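Local coordinates for giardin subunit alpha-1 (Giardia intestinalis, PDB 4EVF), which binds phospholipids such as phosphatidylserine in a calcium-dependent manner, as an annexin, and is involved in parasite attachment to the intestinal mucosa, at residues K3-A8 with V43-K48; E33-I38 with M254-C259; Q160-A165 with D176-V181. One frame throughout, in Å; residues are numbered along the deposited sequence.

Contact 1 (K3-A8 with V43-K48); sequences KVTDIA and VASYGK
Ala8 and Tyr46 make the tighter part of this contact, where the first turns of helix 4-16 meet the last turn of helix 32-46 within the predicted first annexin repeat. The tyrosine comes in by its edge: CE1 of Tyr46 lies 3.8 Å from the carbonyl O of Ala8, which sits near the ring plane. The same ring carbon is 4.4 Å from CB of Ala8, the methyl that points at the other helix and is buried. The phenol OH of Tyr46 is also 3.8 Å from O of Ala8 but makes no hydrogen bond to it; its polar partner is ND2 of Asn9, one residue further along. With CG of Tyr46 beside the backbone N and anti to the carbonyl carbon (chi1 -52°), the ring folds back over its predecessor, and CB of Ser45 stands 3.7 Å above the ring centre. The Tyr42 ring meets it as well, at about 55°.

The remaining part is looser. Thr5 and Ser45, both exposed, carry the closest pair of CA atoms, 7.4 Å apart, yet their side chains approach no nearer than 4.5 Å, from CG2 of Thr5 to OG of Ser45. That hydroxyl is turned to its own helix, where it bonds to the carbonyl of Ala41.

No hydrogen bond or ion pair spans the two segments. The chemistry therefore implies attachment by van der Waals packing at a tyrosine edge, with the hydroxyls of Tyr46 and Ser45 satisfied by neighbouring residues.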
loop_
_atom_site.group_PDB
_atom_site.type_symbol
_atom_site.label_atom_id
_atom_site.label_comp_id
_atom_site.label_asym_id
_atom_site.label_seq_id
_atom_site.Cartn_x
_atom_site.Cartn_y
_atom_site.Cartn_z
ATOM N N LYS A 3 28.062 -7.709 -5.868
ATOM C CA LYS A 3 27.467 -8.781 -6.645
ATOM C C LYS A 3 26.334 -9.409 -5.846
ATOM O O LYS A 3 26.392 -9.454 -4.620
ATOM C CB LYS A 3 28.538 -9.826 -6.976
ATOM C CG LYS A 3 29.779 -9.222 -7.651
ATOM C CD LYS A 3 30.789 -10.282 -8.081
ATOM C CE LYS A 3 31.933 -10.432 -7.077
ATOM N NZ LYS A 3 33.058 -11.261 -7.630
ATOM N N VAL A 4 25.304 -9.885 -6.538
ATOM C CA VAL A 4 24.180 -10.528 -5.861
ATOM C C VAL A 4 24.636 -11.720 -5.017
ATOM O O VAL A 4 24.047 -12.008 -3.981
ATOM C CB VAL A 4 23.059 -10.963 -6.842
ATOM C CG1 VAL A 4 22.452 -9.751 -7.546
ATOM C CG2 VAL A 4 23.578 -11.958 -7.870
ATOM N N THR A 5 25.679 -12.420 -5.453
ATOM C CA THR A 5 26.165 -13.547 -4.669
ATOM C C THR A 5 26.737 -13.060 -3.337
ATOM O O THR A 5 26.582 -13.709 -2.302
ATOM C CB THR A 5 27.229 -14.371 -5.426
ATOM O OG1 THR A 5 28.211 -13.485 -5.978
ATOM C CG2 THR A 5 26.584 -15.178 -6.551
ATOM N N ASP A 6 27.388 -11.903 -3.359
ATOM C CA ASP A 6 27.967 -11.363 -2.138
ATOM C C ASP A 6 26.904 -10.829 -1.171
ATOM O O ASP A 6 27.017 -11.034 0.035
ATOM C CB ASP A 6 29.015 -10.300 -2.451
ATOM C CG ASP A 6 30.295 -10.896 -3.003
ATOM O OD1 ASP A 6 30.730 -11.955 -2.500
ATOM O OD2 ASP A 6 30.865 -10.311 -3.942
ATOM N N ILE A 7 25.883 -10.159 -1.705
ATOM C CA ILE A 7 24.720 -9.774 -0.899
ATOM C C ILE A 7 24.034 -11.003 -0.320
ATOM O O ILE A 7 23.587 -10.997 0.831
ATOM C CB ILE A 7 23.679 -9.005 -1.728
ATOM C CG1 ILE A 7 24.338 -7.853 -2.483
ATOM C CG2 ILE A 7 22.525 -8.509 -0.839
ATOM C CD1 ILE A 7 23.449 -7.264 -3.551
ATOM N N ALA A 8 23.919 -12.057 -1.123
ATOM C CA ALA A 8 23.306 -13.284 -0.627
ATOM C C ALA A 8 24.112 -13.821 0.554
ATOM O O ALA A 8 23.544 -14.361 1.509
ATOM C CB ALA A 8 23.189 -14.330 -1.735
ATOM N N VAL A 43 19.241 -18.890 -3.400
ATOM C CA VAL A 43 18.806 -20.278 -3.485
ATOM C C VAL A 43 19.822 -21.103 -4.285
ATOM O O VAL A 43 20.091 -22.250 -3.945
ATOM C CB VAL A 43 17.371 -20.437 -4.051
ATOM C CG1 VAL A 43 17.331 -20.108 -5.533
ATOM C CG2 VAL A 43 16.879 -21.849 -3.814
ATOM N N ALA A 44 20.388 -20.504 -5.331
ATOM C CA ALA A 44 21.459 -21.142 -6.097
ATOM C C ALA A 44 22.654 -21.473 -5.193
ATOM O O ALA A 44 23.189 -22.588 -5.223
ATOM C CB ALA A 44 21.893 -20.241 -7.257
ATOM N N SER A 45 23.051 -20.502 -4.375
ATOM C CA SER A 45 24.223 -20.643 -3.514
ATOM C C SER A 45 24.060 -21.649 -2.394
ATOM O O SER A 45 24.981 -22.406 -2.106
ATOM C CB SER A 45 24.606 -19.299 -2.898
ATOM O OG SER A 45 25.023 -18.404 -3.901
ATOM N N TYR A 46 22.897 -21.646 -1.754
ATOM C CA TYR A 46 22.715 -22.413 -0.528
ATOM C C TYR A 46 21.678 -23.522 -0.660
ATOM O O TYR A 46 21.524 -24.347 0.240
ATOM C CB TYR A 46 22.374 -21.476 0.639
ATOM C CG TYR A 46 23.364 -20.344 0.785
ATOM C CD1 TYR A 46 22.999 -19.041 0.506
ATOM C CD2 TYR A 46 24.679 -20.588 1.180
ATOM C CE1 TYR A 46 23.905 -18.003 0.625
ATOM C CE2 TYR A 46 25.595 -19.556 1.299
ATOM C CZ TYR A 46 25.198 -18.259 1.022
ATOM O OH TYR A 46 26.092 -17.212 1.130
ATOM N N GLY A 47 20.974 -23.551 -1.784
ATOM C CA GLY A 47 20.019 -24.613 -2.049
ATOM C C GLY A 47 18.791 -24.573 -1.157
ATOM O O GLY A 47 18.095 -25.579 -0.978
ATOM N N LYS A 48 18.526 -23.406 -0.585
ATOM C CA LYS A 48 17.335 -23.203 0.247
ATOM C C LYS A 48 16.705 -21.870 -0.124
ATOM O O LYS A 48 17.408 -20.918 -0.435
ATOM C CB LYS A 48 17.689 -23.205 1.747
ATOM C CG LYS A 48 17.969 -24.583 2.342
ATOM C CD LYS A 48 18.184 -24.519 3.856
ATOM C CE LYS A 48 19.667 -24.457 4.245
ATOM N NZ LYS A 48 20.368 -23.213 3.801
#

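Contact 2 (E33-I38 with M254-C259); sequences ESREKI and MMVDKC
The guanidinium of Arg35 meets Val256 obliquely, NH1 of Arg35 being 4.5 Å from CG1 of Val256, while a water lies at its edge and in its plane. Two further flat groups, the carboxylates of Glu33 and Asp257, confront each other with their planes 42° apart. Together with Lys258 these two acids form a salt-bridge network joining the predicted first and fourth repeats of the annexin fold, the segments being 216 residues apart at their closest ends.

The network is a loose one. OE1 of Glu33 and OD2 of Asp257 are 3.8 Å apart, an approach of like charges; Lys258 probably offsets part of it, and Arg74 forms a further long, weak ion pair with Glu33. NZ of Lys258 makes a long salt bridge of 3.9 Å to OE2 of Glu33, and a similarly long one of 3.8 Å to OD2 of its neighbour Asp257. Glu33 reaches this point by a bend at chi2 (83°), and its chain crosses that of Lys258 at about a right angle.

Asp257 is held by more than charge. Its OD2 accepts a hydrogen bond from the backbone N of Ala32, at the start of helix 32-46; that helix end would probably favour the negative charge. Arg35 is also tied by NE, which bonds to the carbonyl of Leu70, and Val256 also packs on Trp292 of helix 284-292. Arg35 and Asp257 do not meet directly: the water accepts from NH2 of Arg35 at 2.9 Å and donates a weak bond to OD1 of Asp257 at 3.3 Å.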
loop_
_atom_site.group_PDB
_atom_site.type_symbol
_atom_site.label_atom_id
_atom_site.label_comp_id
_atom_site.label_asym_id
_atom_site.label_seq_id
_atom_site.Cartn_x
_atom_site.Cartn_y
_atom_site.Cartn_z
ATOM N N GLU A 33 12.573 -5.514 -7.114
ATOM C CA GLU A 33 13.204 -6.203 -8.240
ATOM C C GLU A 33 14.610 -6.668 -7.885
ATOM O O GLU A 33 14.999 -7.791 -8.220
ATOM C CB GLU A 33 13.262 -5.279 -9.468
ATOM C CG GLU A 33 11.892 -4.931 -10.068
ATOM C CD GLU A 33 11.162 -3.779 -9.360
ATOM O OE1 GLU A 33 11.648 -3.252 -8.330
ATOM O OE2 GLU A 33 10.083 -3.391 -9.858
ATOM N N SER A 34 15.373 -5.809 -7.211
ATOM C CA SER A 34 16.735 -6.163 -6.801
ATOM C C SER A 34 16.717 -7.286 -5.770
ATOM O O SER A 34 17.516 -8.213 -5.832
ATOM C CB SER A 34 17.489 -4.957 -6.232
ATOM O OG SER A 34 17.790 -3.984 -7.223
ATOM N N ARG A 35 15.804 -7.204 -4.809
ATOM C CA ARG A 35 15.678 -8.292 -3.852
ATOM C C ARG A 35 15.287 -9.628 -4.492
ATOM O O ARG A 35 15.653 -10.695 -3.977
ATOM C CB ARG A 35 14.732 -7.914 -2.710
ATOM C CG ARG A 35 15.305 -6.817 -1.834
ATOM C CD ARG A 35 14.408 -6.567 -0.629
ATOM N NE ARG A 35 13.002 -6.615 -1.011
ATOM C CZ ARG A 35 12.225 -5.548 -1.098
ATOM N NH1 ARG A 35 12.720 -4.352 -0.817
ATOM N NH2 ARG A 35 10.963 -5.678 -1.452
ATOM N N GLU A 36 14.561 -9.581 -5.607
ATOM C CA GLU A 36 14.282 -10.809 -6.380
ATOM C C GLU A 36 15.569 -11.443 -6.933
ATOM O O GLU A 36 15.749 -12.659 -6.868
ATOM C CB GLU A 36 13.300 -10.542 -7.519
ATOM C CG GLU A 36 11.925 -10.035 -7.068
ATOM C CD GLU A 36 10.952 -9.886 -8.232
ATOM O OE1 GLU A 36 11.390 -9.479 -9.334
ATOM O OE2 GLU A 36 9.757 -10.200 -8.049
ATOM N N LYS A 37 16.447 -10.614 -7.494
ATOM C CA LYS A 37 17.760 -11.074 -7.959
ATOM C C LYS A 37 18.534 -11.713 -6.813
ATOM O O LYS A 37 19.099 -12.802 -6.958
ATOM C CB LYS A 37 18.582 -9.915 -8.535
ATOM C CG LYS A 37 18.083 -9.381 -9.859
ATOM C CD LYS A 37 19.120 -8.462 -10.525
ATOM C CE LYS A 37 19.238 -7.119 -9.814
ATOM N NZ LYS A 37 20.157 -6.160 -10.517
ATOM N N ILE A 38 18.556 -11.032 -5.669
ATOM C CA ILE A 38 19.282 -11.515 -4.504
ATOM C C ILE A 38 18.747 -12.870 -4.040
ATOM O O ILE A 38 19.519 -13.775 -3.716
ATOM C CB ILE A 38 19.212 -10.495 -3.336
ATOM C CG1 ILE A 38 19.890 -9.177 -3.742
ATOM C CG2 ILE A 38 19.840 -11.085 -2.079
ATOM C CD1 ILE A 38 19.635 -8.010 -2.779
ATOM N N MET A 254 5.032 -5.074 0.880
ATOM C CA MET A 254 4.658 -4.955 -0.529
ATOM C C MET A 254 5.232 -3.731 -1.226
ATOM O O MET A 254 5.444 -3.755 -2.437
ATOM C CB MET A 254 3.130 -4.879 -0.677
ATOM C CG MET A 254 2.379 -6.174 -0.424
ATOM S SD MET A 254 0.608 -5.962 -0.644
ATOM C CE MET A 254 0.237 -4.598 0.451
ATOM N N MET A 255 5.451 -2.653 -0.481
ATOM C CA MET A 255 5.518 -1.336 -1.116
ATOM C C MET A 255 6.615 -0.396 -0.630
ATOM O O MET A 255 6.722 0.729 -1.125
ATOM C CB MET A 255 4.158 -0.626 -0.981
ATOM C CG MET A 255 3.123 -1.065 -2.011
ATOM S SD MET A 255 3.447 -0.361 -3.647
ATOM C CE MET A 255 2.538 1.187 -3.554
ATOM N N VAL A 256 7.427 -0.837 0.325
ATOM C CA VAL A 256 8.363 0.084 0.959
ATOM C C VAL A 256 9.279 0.749 -0.073
ATOM O O VAL A 256 9.479 1.963 -0.027
ATOM C CB VAL A 256 9.171 -0.549 2.127
ATOM C CG1 VAL A 256 10.175 -1.567 1.623
ATOM C CG2 VAL A 256 9.886 0.535 2.924
ATOM N N ASP A 257 9.800 -0.035 -1.019
ATOM C CA ASP A 257 10.726 0.509 -2.019
ATOM C C ASP A 257 10.111 1.624 -2.880
ATOM O O ASP A 257 10.812 2.550 -3.293
ATOM C CB ASP A 257 11.313 -0.610 -2.907
ATOM C CG ASP A 257 10.330 -1.121 -3.959
ATOM O OD1 ASP A 257 9.114 -1.184 -3.676
ATOM O OD2 ASP A 257 10.778 -1.465 -5.079
ATOM N N LYS A 258 8.808 1.532 -3.155
ATOM C CA LYS A 258 8.148 2.485 -4.049
ATOM C C LYS A 258 7.654 3.741 -3.315
ATOM O O LYS A 258 7.277 4.725 -3.949
ATOM C CB LYS A 258 6.959 1.832 -4.773
ATOM C CG LYS A 258 7.254 0.522 -5.491
ATOM C CD LYS A 258 6.113 0.157 -6.443
ATOM C CE LYS A 258 6.359 -1.189 -7.162
ATOM N NZ LYS A 258 7.795 -1.475 -7.396
ATOM N N CYS A 259 7.654 3.705 -1.987
ATOM C CA CYS A 259 7.023 4.766 -1.204
ATOM C C CYS A 259 7.993 5.467 -0.274
ATOM O O CYS A 259 7.571 6.095 0.693
ATOM C CB CYS A 259 5.888 4.194 -0.346
ATOM S SG CYS A 259 4.509 3.443 -1.253
HETATM O O HOH W 1 9.008 -3.551 -1.428
#

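Contact 3 (Q160-A165 with D176-V181); sequences QRLDQA and DFFGTV
Leu162 sits squarely on a face of the Phe177 ring. Its CG lies 4.0 Å from the ring centroid and only 9° off the ring normal, the geometry of a CH-pi interaction. The two methyls spread over different parts of the same ring: CD1 of Leu162 is 4.0 Å from CE1 of Phe177, and CD2 of Leu162 is 4.1 Å from CD1 of Phe177. CD2 also reaches obliquely to the second aromatic, 4.5 Å from CE2 of Phe178. All three residues are buried, and the contact is wholly apolar.

The next shell sets the attitude of the rings. Phe177 has CG trans to its backbone N (chi1 175°), which carries the ring toward helix 155-167. On the face turned away from Leu162, CB of Val181 stands 4.1 Å above the ring plane, displaced toward the rim, so that Phe177 is sandwiched between two aliphatic side chains. Phe178 puts its CD2 at the edge of this ring, while CD1 of Phe177 lies 3.7 Å above the plane of Phe178.

Further out, the chain around Thr180 is held by a bond of its own and by Arg148. OG1 of Thr180 donates to the carbonyl O of Asp176 at 2.6 Å, approaching 34° out of the carbonyl plane, and NH1 of Arg148, from outside the helix, bonds to the backbone carbonyls of Phe178 and Val181.

The packing joins helices 155-167 and 171-180, successive in the chain. Helix 183-196 adds Phe193 against Leu162 and Tyr186 against Phe177 and Val181, while Leu139 of helix 135-145 touches Phe178; no strand takes part.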
loop_
_atom_site.group_PDB
_atom_site.type_symbol
_atom_site.label_atom_id
_atom_site.label_comp_id
_atom_site.label_asym_id
_atom_site.label_seq_id
_atom_site.Cartn_x
_atom_site.Cartn_y
_atom_site.Cartn_z
ATOM N N GLN A 160 -14.528 22.734 -10.954
ATOM C CA GLN A 160 -15.890 23.276 -10.837
ATOM C C GLN A 160 -16.969 22.200 -10.998
ATOM O O GLN A 160 -17.883 22.117 -10.181
ATOM C CB GLN A 160 -16.111 24.430 -11.827
ATOM C CG GLN A 160 -17.571 24.888 -11.982
ATOM C CD GLN A 160 -18.107 25.671 -10.775
ATOM O OE1 GLN A 160 -17.657 25.495 -9.638
ATOM N NE2 GLN A 160 -19.075 26.543 -11.032
ATOM N N ARG A 161 -16.866 21.374 -12.040
ATOM C CA ARG A 161 -17.785 20.241 -12.203
ATOM C C ARG A 161 -17.727 19.304 -10.990
ATOM O O ARG A 161 -18.748 18.773 -10.554
ATOM C CB ARG A 161 -17.491 19.439 -13.481
ATOM C CG ARG A 161 -17.635 20.219 -14.785
ATOM C CD ARG A 161 -17.610 19.277 -16.000
ATOM N NE ARG A 161 -16.524 19.560 -16.942
ATOM C CZ ARG A 161 -16.529 20.559 -17.823
ATOM N NH1 ARG A 161 -17.557 21.402 -17.875
ATOM N NH2 ARG A 161 -15.502 20.723 -18.652
ATOM N N LEU A 162 -16.523 19.102 -10.461
ATOM C CA LEU A 162 -16.319 18.224 -9.308
ATOM C C LEU A 162 -17.036 18.820 -8.101
ATOM O O LEU A 162 -17.818 18.142 -7.436
ATOM C CB LEU A 162 -14.822 18.066 -9.010
ATOM C CG LEU A 162 -14.243 16.711 -8.567
ATOM C CD1 LEU A 162 -13.208 16.865 -7.442
ATOM C CD2 LEU A 162 -15.330 15.720 -8.163
ATOM N N ASP A 163 -16.758 20.091 -7.833
ATOM C CA ASP A 163 -17.421 20.837 -6.758
ATOM C C ASP A 163 -18.943 20.787 -6.863
ATOM O O ASP A 163 -19.637 20.627 -5.859
ATOM C CB ASP A 163 -16.953 22.296 -6.760
ATOM C CG ASP A 163 -17.724 23.166 -5.774
ATOM O OD1 ASP A 163 -17.337 23.220 -4.587
ATOM O OD2 ASP A 163 -18.709 23.810 -6.193
ATOM N N GLN A 164 -19.463 20.941 -8.077
ATOM C CA GLN A 164 -20.901 20.888 -8.289
ATOM C C GLN A 164 -21.412 19.482 -7.990
ATOM O O GLN A 164 -22.473 19.314 -7.396
ATOM C CB GLN A 164 -21.263 21.328 -9.714
ATOM C CG GLN A 164 -20.948 22.793 -10.008
ATOM C CD GLN A 164 -21.130 23.161 -11.476
ATOM O OE1 GLN A 164 -20.947 22.324 -12.369
ATOM N NE2 GLN A 164 -21.485 24.417 -11.732
ATOM N N ALA A 165 -20.642 18.470 -8.380
ATOM C CA ALA A 165 -21.000 17.090 -8.059
ATOM C C ALA A 165 -21.081 16.852 -6.546
ATOM O O ALA A 165 -22.017 16.208 -6.066
ATOM C CB ALA A 165 -20.021 16.119 -8.698
ATOM N N ASP A 176 -17.186 7.665 -10.641
ATOM C CA ASP A 176 -16.546 7.629 -11.946
ATOM C C ASP A 176 -15.314 8.531 -11.964
ATOM O O ASP A 176 -14.289 8.163 -12.510
ATOM C CB ASP A 176 -17.535 8.061 -13.028
ATOM C CG ASP A 176 -16.900 8.116 -14.392
ATOM O OD1 ASP A 176 -16.810 7.048 -15.032
ATOM O OD2 ASP A 176 -16.480 9.218 -14.812
ATOM N N PHE A 177 -15.411 9.713 -11.361
ATOM C CA PHE A 177 -14.272 10.623 -11.351
ATOM C C PHE A 177 -13.060 10.045 -10.620
ATOM O O PHE A 177 -11.974 9.945 -11.178
ATOM C CB PHE A 177 -14.632 11.979 -10.735
ATOM C CG PHE A 177 -13.457 12.902 -10.607
ATOM C CD1 PHE A 177 -12.685 12.905 -9.452
ATOM C CD2 PHE A 177 -13.095 13.735 -11.657
ATOM C CE1 PHE A 177 -11.590 13.742 -9.343
ATOM C CE2 PHE A 177 -12.022 14.577 -11.543
ATOM C CZ PHE A 177 -11.257 14.582 -10.397
ATOM N N PHE A 178 -13.243 9.675 -9.357
ATOM C CA PHE A 178 -12.135 9.120 -8.592
ATOM C C PHE A 178 -11.658 7.775 -9.156
ATOM O O PHE A 178 -10.475 7.449 -9.074
ATOM C CB PHE A 178 -12.489 9.046 -7.100
ATOM C CG PHE A 178 -12.468 10.385 -6.426
ATOM C CD1 PHE A 178 -11.277 10.907 -5.954
ATOM C CD2 PHE A 178 -13.624 11.137 -6.303
ATOM C CE1 PHE A 178 -11.238 12.153 -5.352
ATOM C CE2 PHE A 178 -13.594 12.380 -5.719
ATOM C CZ PHE A 178 -12.400 12.890 -5.231
ATOM N N GLY A 179 -12.569 7.016 -9.760
ATOM C CA GLY A 179 -12.210 5.733 -10.339
ATOM C C GLY A 179 -11.506 5.755 -11.691
ATOM O O GLY A 179 -10.901 4.747 -12.083
ATOM N N THR A 180 -11.559 6.884 -12.408
ATOM C CA THR A 180 -10.999 6.936 -13.769
ATOM C C THR A 180 -10.071 8.118 -14.079
ATOM O O THR A 180 -9.443 8.160 -15.147
ATOM C CB THR A 180 -12.116 6.911 -14.861
ATOM O OG1 THR A 180 -12.921 8.090 -14.765
ATOM C CG2 THR A 180 -13.008 5.674 -14.727
ATOM N N VAL A 181 -9.997 9.093 -13.184
ATOM C CA VAL A 181 -9.135 10.240 -13.437
ATOM C C VAL A 181 -7.672 9.815 -13.347
ATOM O O VAL A 181 -7.292 9.078 -12.441
ATOM C CB VAL A 181 -9.408 11.419 -12.470
ATOM C CG1 VAL A 181 -8.931 11.083 -11.067
ATOM C CG2 VAL A 181 -8.722 12.677 -12.967
#

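Overall arrangement
The three contacts lie along a chain of helices without strands. Contacts 1 and 2 share helix 32-46 and have centres about 17 Å apart. They touch directly through Ile7 CG2 and Ile38 CD1, 3.5 Å apart, so helix 32-46 links packing inside the first predicted repeat to the junction with the fourth. Their segments alternate along the sequence. Contact 3, in the third predicted repeat, lies within the stretch of sequence between the two segments of contact 2; its centre is about 34 Å from that of contact 2 and 50 Å from that of contact 1, across the chain's centre. Contacts 1 and 3 are thus local to single repeats, whereas contact 2 brings distant parts of the annexin chain together.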